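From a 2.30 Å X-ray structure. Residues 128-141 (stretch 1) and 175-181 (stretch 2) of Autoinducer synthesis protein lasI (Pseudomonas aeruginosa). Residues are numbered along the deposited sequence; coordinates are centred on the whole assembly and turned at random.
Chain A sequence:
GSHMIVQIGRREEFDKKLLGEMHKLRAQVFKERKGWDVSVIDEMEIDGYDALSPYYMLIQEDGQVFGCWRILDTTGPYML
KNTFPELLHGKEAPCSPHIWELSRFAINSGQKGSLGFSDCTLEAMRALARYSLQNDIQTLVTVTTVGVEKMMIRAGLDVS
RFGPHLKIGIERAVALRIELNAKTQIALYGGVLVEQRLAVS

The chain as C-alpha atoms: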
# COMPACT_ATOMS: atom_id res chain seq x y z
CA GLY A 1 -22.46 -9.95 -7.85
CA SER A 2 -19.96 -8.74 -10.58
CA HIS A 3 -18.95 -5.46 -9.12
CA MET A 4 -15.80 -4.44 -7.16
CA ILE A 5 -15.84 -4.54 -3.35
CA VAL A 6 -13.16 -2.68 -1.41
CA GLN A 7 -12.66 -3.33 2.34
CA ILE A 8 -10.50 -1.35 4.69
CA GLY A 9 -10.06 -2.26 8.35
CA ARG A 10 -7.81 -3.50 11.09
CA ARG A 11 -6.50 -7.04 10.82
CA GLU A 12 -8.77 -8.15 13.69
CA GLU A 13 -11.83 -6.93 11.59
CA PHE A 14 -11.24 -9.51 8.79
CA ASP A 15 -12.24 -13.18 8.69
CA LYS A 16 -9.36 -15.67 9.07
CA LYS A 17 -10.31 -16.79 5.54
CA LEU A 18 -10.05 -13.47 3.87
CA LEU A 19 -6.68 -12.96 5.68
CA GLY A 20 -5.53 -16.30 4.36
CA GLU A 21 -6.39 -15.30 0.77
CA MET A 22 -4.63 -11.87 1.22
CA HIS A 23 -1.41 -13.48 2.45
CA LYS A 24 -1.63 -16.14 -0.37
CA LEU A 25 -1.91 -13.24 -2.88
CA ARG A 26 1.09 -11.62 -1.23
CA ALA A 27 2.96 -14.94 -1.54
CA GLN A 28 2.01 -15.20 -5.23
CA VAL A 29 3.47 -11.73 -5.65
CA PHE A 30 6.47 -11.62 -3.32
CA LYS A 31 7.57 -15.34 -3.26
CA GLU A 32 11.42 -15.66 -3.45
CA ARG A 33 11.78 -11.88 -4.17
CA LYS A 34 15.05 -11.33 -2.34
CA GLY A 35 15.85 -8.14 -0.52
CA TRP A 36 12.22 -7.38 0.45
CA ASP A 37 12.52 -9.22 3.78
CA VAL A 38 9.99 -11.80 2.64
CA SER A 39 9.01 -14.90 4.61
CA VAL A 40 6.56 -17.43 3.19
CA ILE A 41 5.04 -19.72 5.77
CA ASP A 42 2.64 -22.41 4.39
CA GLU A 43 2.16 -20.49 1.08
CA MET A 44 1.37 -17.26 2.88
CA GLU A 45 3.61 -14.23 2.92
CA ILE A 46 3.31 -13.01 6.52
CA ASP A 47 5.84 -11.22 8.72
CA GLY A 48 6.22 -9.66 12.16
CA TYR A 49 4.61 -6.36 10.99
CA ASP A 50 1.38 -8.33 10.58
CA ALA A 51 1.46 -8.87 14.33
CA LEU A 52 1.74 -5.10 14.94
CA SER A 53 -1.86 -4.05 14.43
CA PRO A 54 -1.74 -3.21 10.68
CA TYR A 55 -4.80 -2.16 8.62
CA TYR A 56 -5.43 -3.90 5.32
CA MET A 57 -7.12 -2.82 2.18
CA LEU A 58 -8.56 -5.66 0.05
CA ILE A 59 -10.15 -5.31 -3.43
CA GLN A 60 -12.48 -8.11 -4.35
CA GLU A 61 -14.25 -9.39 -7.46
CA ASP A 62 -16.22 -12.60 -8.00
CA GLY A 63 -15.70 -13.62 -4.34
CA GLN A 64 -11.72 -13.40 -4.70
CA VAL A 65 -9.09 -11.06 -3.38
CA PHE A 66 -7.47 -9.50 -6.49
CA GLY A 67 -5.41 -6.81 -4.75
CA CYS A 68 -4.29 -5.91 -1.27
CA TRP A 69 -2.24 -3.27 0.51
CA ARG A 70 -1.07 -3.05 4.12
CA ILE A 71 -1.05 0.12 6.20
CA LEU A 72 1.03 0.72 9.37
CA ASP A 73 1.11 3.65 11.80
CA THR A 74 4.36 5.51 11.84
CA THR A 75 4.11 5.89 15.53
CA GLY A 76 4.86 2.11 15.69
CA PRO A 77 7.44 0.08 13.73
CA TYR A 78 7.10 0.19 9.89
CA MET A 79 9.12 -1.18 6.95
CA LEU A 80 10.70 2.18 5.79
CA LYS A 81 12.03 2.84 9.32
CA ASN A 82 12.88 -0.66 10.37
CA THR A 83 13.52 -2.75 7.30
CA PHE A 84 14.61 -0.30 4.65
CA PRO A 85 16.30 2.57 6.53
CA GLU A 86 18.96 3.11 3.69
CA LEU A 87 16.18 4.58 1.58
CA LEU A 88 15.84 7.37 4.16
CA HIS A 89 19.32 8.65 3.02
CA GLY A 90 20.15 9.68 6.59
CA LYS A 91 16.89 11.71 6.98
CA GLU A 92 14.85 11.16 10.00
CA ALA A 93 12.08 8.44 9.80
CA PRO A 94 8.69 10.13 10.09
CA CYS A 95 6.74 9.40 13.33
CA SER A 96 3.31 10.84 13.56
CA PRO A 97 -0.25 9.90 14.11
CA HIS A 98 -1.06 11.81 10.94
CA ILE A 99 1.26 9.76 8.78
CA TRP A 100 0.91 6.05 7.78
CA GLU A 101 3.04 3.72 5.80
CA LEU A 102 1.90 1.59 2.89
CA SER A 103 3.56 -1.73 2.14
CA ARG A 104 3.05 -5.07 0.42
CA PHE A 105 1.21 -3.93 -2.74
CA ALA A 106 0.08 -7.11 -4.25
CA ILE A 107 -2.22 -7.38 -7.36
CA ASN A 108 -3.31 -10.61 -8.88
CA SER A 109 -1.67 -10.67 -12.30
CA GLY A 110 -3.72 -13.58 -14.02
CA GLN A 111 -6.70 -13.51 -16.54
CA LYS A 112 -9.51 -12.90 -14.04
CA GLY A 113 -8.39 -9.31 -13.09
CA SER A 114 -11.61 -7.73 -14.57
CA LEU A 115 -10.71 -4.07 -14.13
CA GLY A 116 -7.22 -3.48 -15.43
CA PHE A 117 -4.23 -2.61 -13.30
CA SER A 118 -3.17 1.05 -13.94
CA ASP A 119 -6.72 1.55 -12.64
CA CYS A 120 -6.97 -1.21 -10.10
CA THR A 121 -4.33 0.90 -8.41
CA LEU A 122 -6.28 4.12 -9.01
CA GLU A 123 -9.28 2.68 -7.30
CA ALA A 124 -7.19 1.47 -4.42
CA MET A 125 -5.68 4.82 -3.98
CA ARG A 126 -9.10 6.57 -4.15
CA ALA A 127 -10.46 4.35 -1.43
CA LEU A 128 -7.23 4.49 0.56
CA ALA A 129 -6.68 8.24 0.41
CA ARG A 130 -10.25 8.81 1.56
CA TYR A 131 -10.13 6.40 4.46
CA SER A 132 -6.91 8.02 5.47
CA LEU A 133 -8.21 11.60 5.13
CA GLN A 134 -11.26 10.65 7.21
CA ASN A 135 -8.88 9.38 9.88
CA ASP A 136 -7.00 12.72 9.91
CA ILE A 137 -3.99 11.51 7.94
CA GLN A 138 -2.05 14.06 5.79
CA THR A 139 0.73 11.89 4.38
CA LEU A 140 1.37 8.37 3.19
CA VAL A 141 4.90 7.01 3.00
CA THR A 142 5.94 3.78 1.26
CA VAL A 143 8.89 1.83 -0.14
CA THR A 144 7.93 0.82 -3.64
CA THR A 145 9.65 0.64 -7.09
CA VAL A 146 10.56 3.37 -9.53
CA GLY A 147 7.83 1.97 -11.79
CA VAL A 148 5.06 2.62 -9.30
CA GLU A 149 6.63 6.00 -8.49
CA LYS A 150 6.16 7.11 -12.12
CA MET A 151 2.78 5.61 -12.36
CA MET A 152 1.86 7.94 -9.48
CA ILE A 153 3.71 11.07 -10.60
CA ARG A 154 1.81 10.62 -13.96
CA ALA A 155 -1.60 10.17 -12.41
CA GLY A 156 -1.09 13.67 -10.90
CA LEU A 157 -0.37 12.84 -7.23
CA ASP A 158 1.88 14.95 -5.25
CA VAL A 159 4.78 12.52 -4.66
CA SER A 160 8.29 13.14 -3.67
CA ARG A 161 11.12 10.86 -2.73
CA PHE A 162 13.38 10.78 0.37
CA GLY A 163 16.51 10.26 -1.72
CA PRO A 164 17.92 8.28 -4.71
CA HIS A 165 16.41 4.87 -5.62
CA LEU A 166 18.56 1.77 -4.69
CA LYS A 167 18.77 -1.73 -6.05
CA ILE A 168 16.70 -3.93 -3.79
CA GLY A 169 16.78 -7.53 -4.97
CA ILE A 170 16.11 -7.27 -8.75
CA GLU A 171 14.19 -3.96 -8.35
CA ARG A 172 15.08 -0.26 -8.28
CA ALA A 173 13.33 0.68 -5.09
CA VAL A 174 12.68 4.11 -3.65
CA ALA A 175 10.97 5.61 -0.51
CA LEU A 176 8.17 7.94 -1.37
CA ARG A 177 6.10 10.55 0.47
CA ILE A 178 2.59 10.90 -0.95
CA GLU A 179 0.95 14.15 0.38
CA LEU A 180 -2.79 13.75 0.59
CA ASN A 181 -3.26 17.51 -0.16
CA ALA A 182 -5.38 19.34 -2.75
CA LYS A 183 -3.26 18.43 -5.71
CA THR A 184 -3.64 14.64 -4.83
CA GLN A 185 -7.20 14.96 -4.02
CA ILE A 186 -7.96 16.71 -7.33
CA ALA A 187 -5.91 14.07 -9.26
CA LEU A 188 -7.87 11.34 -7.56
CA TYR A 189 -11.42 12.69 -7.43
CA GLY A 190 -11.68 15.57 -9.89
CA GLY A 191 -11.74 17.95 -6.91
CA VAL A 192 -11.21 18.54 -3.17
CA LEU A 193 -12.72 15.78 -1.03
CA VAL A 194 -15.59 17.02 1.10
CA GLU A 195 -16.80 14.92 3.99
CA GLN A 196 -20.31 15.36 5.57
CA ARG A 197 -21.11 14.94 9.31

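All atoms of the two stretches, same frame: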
# COMPACT_ATOMS: atom_id res chain seq x y z
N LEU A 128 -8.20 4.33 -0.49
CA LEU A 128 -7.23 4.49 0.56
C LEU A 128 -7.03 5.93 1.02
O LEU A 128 -7.00 6.21 2.22
CB LEU A 128 -5.93 3.86 0.14
CG LEU A 128 -4.85 3.61 1.16
CD1 LEU A 128 -5.43 2.96 2.41
CD2 LEU A 128 -4.07 2.60 0.43
N ALA A 129 -6.93 6.85 0.06
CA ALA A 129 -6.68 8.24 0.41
C ALA A 129 -7.87 8.87 1.21
O ALA A 129 -7.72 9.74 2.02
CB ALA A 129 -6.39 9.01 -0.82
N ARG A 130 -9.04 8.36 0.95
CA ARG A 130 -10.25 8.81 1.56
C ARG A 130 -10.42 8.30 3.00
O ARG A 130 -10.80 9.07 3.92
CB ARG A 130 -11.41 8.24 0.69
CG ARG A 130 -12.74 8.42 1.40
CD ARG A 130 -13.98 8.03 0.65
NE ARG A 130 -14.89 7.57 1.71
CZ ARG A 130 -15.56 6.40 1.69
NH1 ARG A 130 -15.41 5.57 0.64
NH2 ARG A 130 -16.37 6.06 2.71
N TYR A 131 -10.20 7.00 3.17
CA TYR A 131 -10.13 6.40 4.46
C TYR A 131 -9.05 7.06 5.27
O TYR A 131 -9.22 7.30 6.42
CB TYR A 131 -9.76 4.96 4.32
CG TYR A 131 -9.72 4.20 5.66
CD1 TYR A 131 -10.92 3.75 6.26
CD2 TYR A 131 -8.52 3.90 6.27
CE1 TYR A 131 -10.89 3.02 7.45
CE2 TYR A 131 -8.46 3.16 7.50
CZ TYR A 131 -9.65 2.76 8.11
OH TYR A 131 -9.62 2.01 9.32
N SER A 132 -7.92 7.37 4.68
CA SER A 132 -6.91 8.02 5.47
C SER A 132 -7.31 9.46 5.84
O SER A 132 -7.08 9.93 6.99
CB SER A 132 -5.58 8.03 4.75
OG SER A 132 -5.40 6.78 4.09
N LEU A 133 -7.90 10.17 4.89
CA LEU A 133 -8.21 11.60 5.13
C LEU A 133 -9.31 11.66 6.22
O LEU A 133 -9.22 12.44 7.11
CB LEU A 133 -8.61 12.37 3.83
CG LEU A 133 -7.40 12.67 2.96
CD1 LEU A 133 -7.92 12.97 1.57
CD2 LEU A 133 -6.74 13.88 3.55
N GLN A 134 -10.28 10.75 6.17
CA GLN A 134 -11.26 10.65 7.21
C GLN A 134 -10.74 10.21 8.54
O GLN A 134 -11.47 10.25 9.50
CB GLN A 134 -12.36 9.74 6.81
CG GLN A 134 -13.25 10.44 5.73
CD GLN A 134 -14.32 9.52 5.12
OE1 GLN A 134 -15.06 9.97 4.20
NE2 GLN A 134 -14.40 8.24 5.61
N ASN A 135 -9.49 9.73 8.61
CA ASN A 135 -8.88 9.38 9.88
C ASN A 135 -7.78 10.37 10.18
O ASN A 135 -6.90 10.07 10.88
CB ASN A 135 -8.45 7.92 9.90
CG ASN A 135 -9.61 6.99 10.17
OD1 ASN A 135 -9.94 6.79 11.31
ND2 ASN A 135 -10.27 6.45 9.12
N ASP A 136 -7.92 11.58 9.65
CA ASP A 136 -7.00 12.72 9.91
C ASP A 136 -5.54 12.46 9.49
O ASP A 136 -4.58 12.92 10.17
CB ASP A 136 -7.07 13.20 11.40
CG ASP A 136 -6.68 14.67 11.52
OD1 ASP A 136 -5.66 15.12 10.97
OD2 ASP A 136 -7.36 15.52 12.09
N ILE A 137 -5.35 11.75 8.39
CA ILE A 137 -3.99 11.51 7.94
C ILE A 137 -3.58 12.53 6.80
O ILE A 137 -4.29 12.65 5.78
CB ILE A 137 -3.86 10.04 7.47
CG1 ILE A 137 -4.27 9.04 8.56
CG2 ILE A 137 -2.46 9.84 6.74
CD1 ILE A 137 -3.37 9.03 9.83
N GLN A 138 -2.43 13.18 6.90
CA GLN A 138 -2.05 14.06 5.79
C GLN A 138 -1.07 13.50 4.78
O GLN A 138 -0.97 14.06 3.70
CB GLN A 138 -1.41 15.36 6.28
CG GLN A 138 -0.87 15.28 7.60
CD GLN A 138 -1.79 16.02 8.67
OE1 GLN A 138 -1.27 16.79 9.47
NE2 GLN A 138 -3.15 15.72 8.71
N THR A 139 -0.36 12.43 5.13
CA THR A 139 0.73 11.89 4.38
C THR A 139 0.80 10.35 4.44
O THR A 139 0.73 9.74 5.52
CB THR A 139 2.05 12.41 4.94
OG1 THR A 139 2.10 13.82 4.88
CG2 THR A 139 3.31 11.96 3.98
N LEU A 140 1.02 9.76 3.30
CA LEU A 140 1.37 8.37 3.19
C LEU A 140 2.83 8.17 2.78
O LEU A 140 3.34 8.84 1.84
CB LEU A 140 0.47 7.75 2.18
CG LEU A 140 -1.01 7.77 2.63
CD1 LEU A 140 -1.82 7.07 1.60
CD2 LEU A 140 -1.35 7.16 4.00
N VAL A 141 3.60 7.34 3.49
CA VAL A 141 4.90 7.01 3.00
C VAL A 141 4.93 5.53 2.55
O VAL A 141 4.09 4.73 2.96
CB VAL A 141 5.97 7.30 4.05
CG1 VAL A 141 6.02 8.77 4.33
CG2 VAL A 141 5.74 6.48 5.36
N ALA A 175 11.91 5.19 -1.56
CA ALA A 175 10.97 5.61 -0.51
C ALA A 175 10.27 6.86 -0.97
O ALA A 175 10.92 7.88 -1.29
CB ALA A 175 11.72 5.98 0.82
N LEU A 176 8.93 6.82 -0.96
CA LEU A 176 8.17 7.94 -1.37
C LEU A 176 7.39 8.60 -0.23
O LEU A 176 6.92 7.92 0.66
CB LEU A 176 7.17 7.41 -2.40
CG LEU A 176 7.77 6.80 -3.66
CD1 LEU A 176 6.57 6.41 -4.45
CD2 LEU A 176 8.63 7.76 -4.49
N ARG A 177 7.18 9.90 -0.30
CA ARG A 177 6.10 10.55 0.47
C ARG A 177 4.93 11.04 -0.37
O ARG A 177 5.18 11.65 -1.37
CB ARG A 177 6.59 11.54 1.57
CG ARG A 177 7.35 12.63 1.20
CD ARG A 177 8.40 13.15 2.26
NE ARG A 177 9.52 13.79 1.47
CZ ARG A 177 10.77 13.95 1.89
NH1 ARG A 177 11.09 13.55 3.13
NH2 ARG A 177 11.71 14.54 1.05
N ILE A 178 3.69 10.62 -0.08
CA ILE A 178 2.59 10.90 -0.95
C ILE A 178 1.77 11.85 -0.09
O ILE A 178 1.14 11.37 0.87
CB ILE A 178 1.68 9.73 -1.19
CG1 ILE A 178 2.23 8.67 -2.12
CG2 ILE A 178 0.51 10.15 -2.08
CD1 ILE A 178 3.05 7.71 -1.54
N GLU A 179 1.76 13.17 -0.39
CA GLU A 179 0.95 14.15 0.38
C GLU A 179 -0.48 14.02 0.03
O GLU A 179 -0.84 13.97 -1.17
CB GLU A 179 1.47 15.53 0.11
CG GLU A 179 2.95 15.61 0.49
CD GLU A 179 3.13 15.61 1.98
OE1 GLU A 179 2.10 15.81 2.75
OE2 GLU A 179 4.28 15.38 2.37
N LEU A 180 -1.36 13.86 1.00
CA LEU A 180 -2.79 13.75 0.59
C LEU A 180 -3.49 15.18 0.50
O LEU A 180 -4.62 15.38 0.99
CB LEU A 180 -3.59 12.79 1.50
CG LEU A 180 -2.93 11.40 1.82
CD1 LEU A 180 -3.80 10.61 2.74
CD2 LEU A 180 -2.78 10.66 0.47
N ASN A 181 -2.78 16.15 -0.08
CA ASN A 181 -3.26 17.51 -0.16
C ASN A 181 -4.22 17.63 -1.36
O ASN A 181 -4.76 16.65 -1.96
CB ASN A 181 -2.05 18.47 -0.27
CG ASN A 181 -1.15 18.11 -1.43
OD1 ASN A 181 -1.61 17.46 -2.37
ND2 ASN A 181 0.12 18.46 -1.36

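The backbone supplies the framework of this contact. The strand of residues 139-141 runs antiparallel to that of 175-179, their directions 163° apart, and Leu140 and Ile178 form a hydrogen-bonded pair. Leu140 N donates to Ile178 O (2.9 Å), and Ile178 N returns a bond to Leu140 O (2.6 Å); N-H...O angles of 170° and 162° show that both are nearly straight. The ladder extends one step past the strands, where Leu180 N donates to Gln138 O at 2.7 Å. Gln138 takes part here through its carbonyl, while the end of its polar side chain leads away from the partner stretch; the residue is exposed, a setting that suits a polar amide.

The non-hydrogen-bonded pairs Thr139-Glu179 and Val141-Arg177 flank the Leu140-Ile178 pair, and their CA atoms approach to 4.6 and 4.5 Å, against 5.0 Å for Leu140 and Ile178. Here CA-H groups face carbonyl oxygens across the gap: Val141 CA lies 3.2 Å from Leu176 O, and Thr139 CA 3.6 Å from Ile178 O.

One side-chain hydrogen bond joins the stretches, from Thr139 OG1 to Glu179 OE1 at 2.9 Å. Cross-strand partners project to the same face of the sheet, so the short hydroxyl of threonine meets a carboxylate that bends back toward it, with chi1 and chi2 of Glu179 both m. On this same face, Val141 CG1 packs 4.0 Å from Arg177 CB. The aliphatic base of the arginine serves the contact while its charged end leads away, and its NE is hydrogen-bonded elsewhere in the structure.

Apolar packing dominates the other face, where Leu140 CB and Ile178 CB stand 4.1 Å apart. Leu180, just beyond its strand, has the largest area covered by the opposite stretch, 140 Å². Its branched side chain reaches both helix and strand: Leu180 CD2 lies 3.9 Å from Leu140 CD1 and 4.2 Å from Ala129 CB, while Leu180 CD1 is 3.7 Å from Ser132 CB. Leu133 CD2 adds a contact of 3.9 Å with Leu180 CB. The small side chains of Ala129 and Ser132 point toward this leucine from the helix, and Ser132 can be buried here because its hydroxyl is satisfied locally, OG donating to Leu128 O at 2.5 Å.

Bonds within the first stretch shape the link from helix to strand. A type I turn spans Leu133 to Asp136; Asn135 ND2 donates to Tyr131 O at 3.0 Å, and Ile137 N to Ser132 O at 2.9 Å, tying the loop back to the helix.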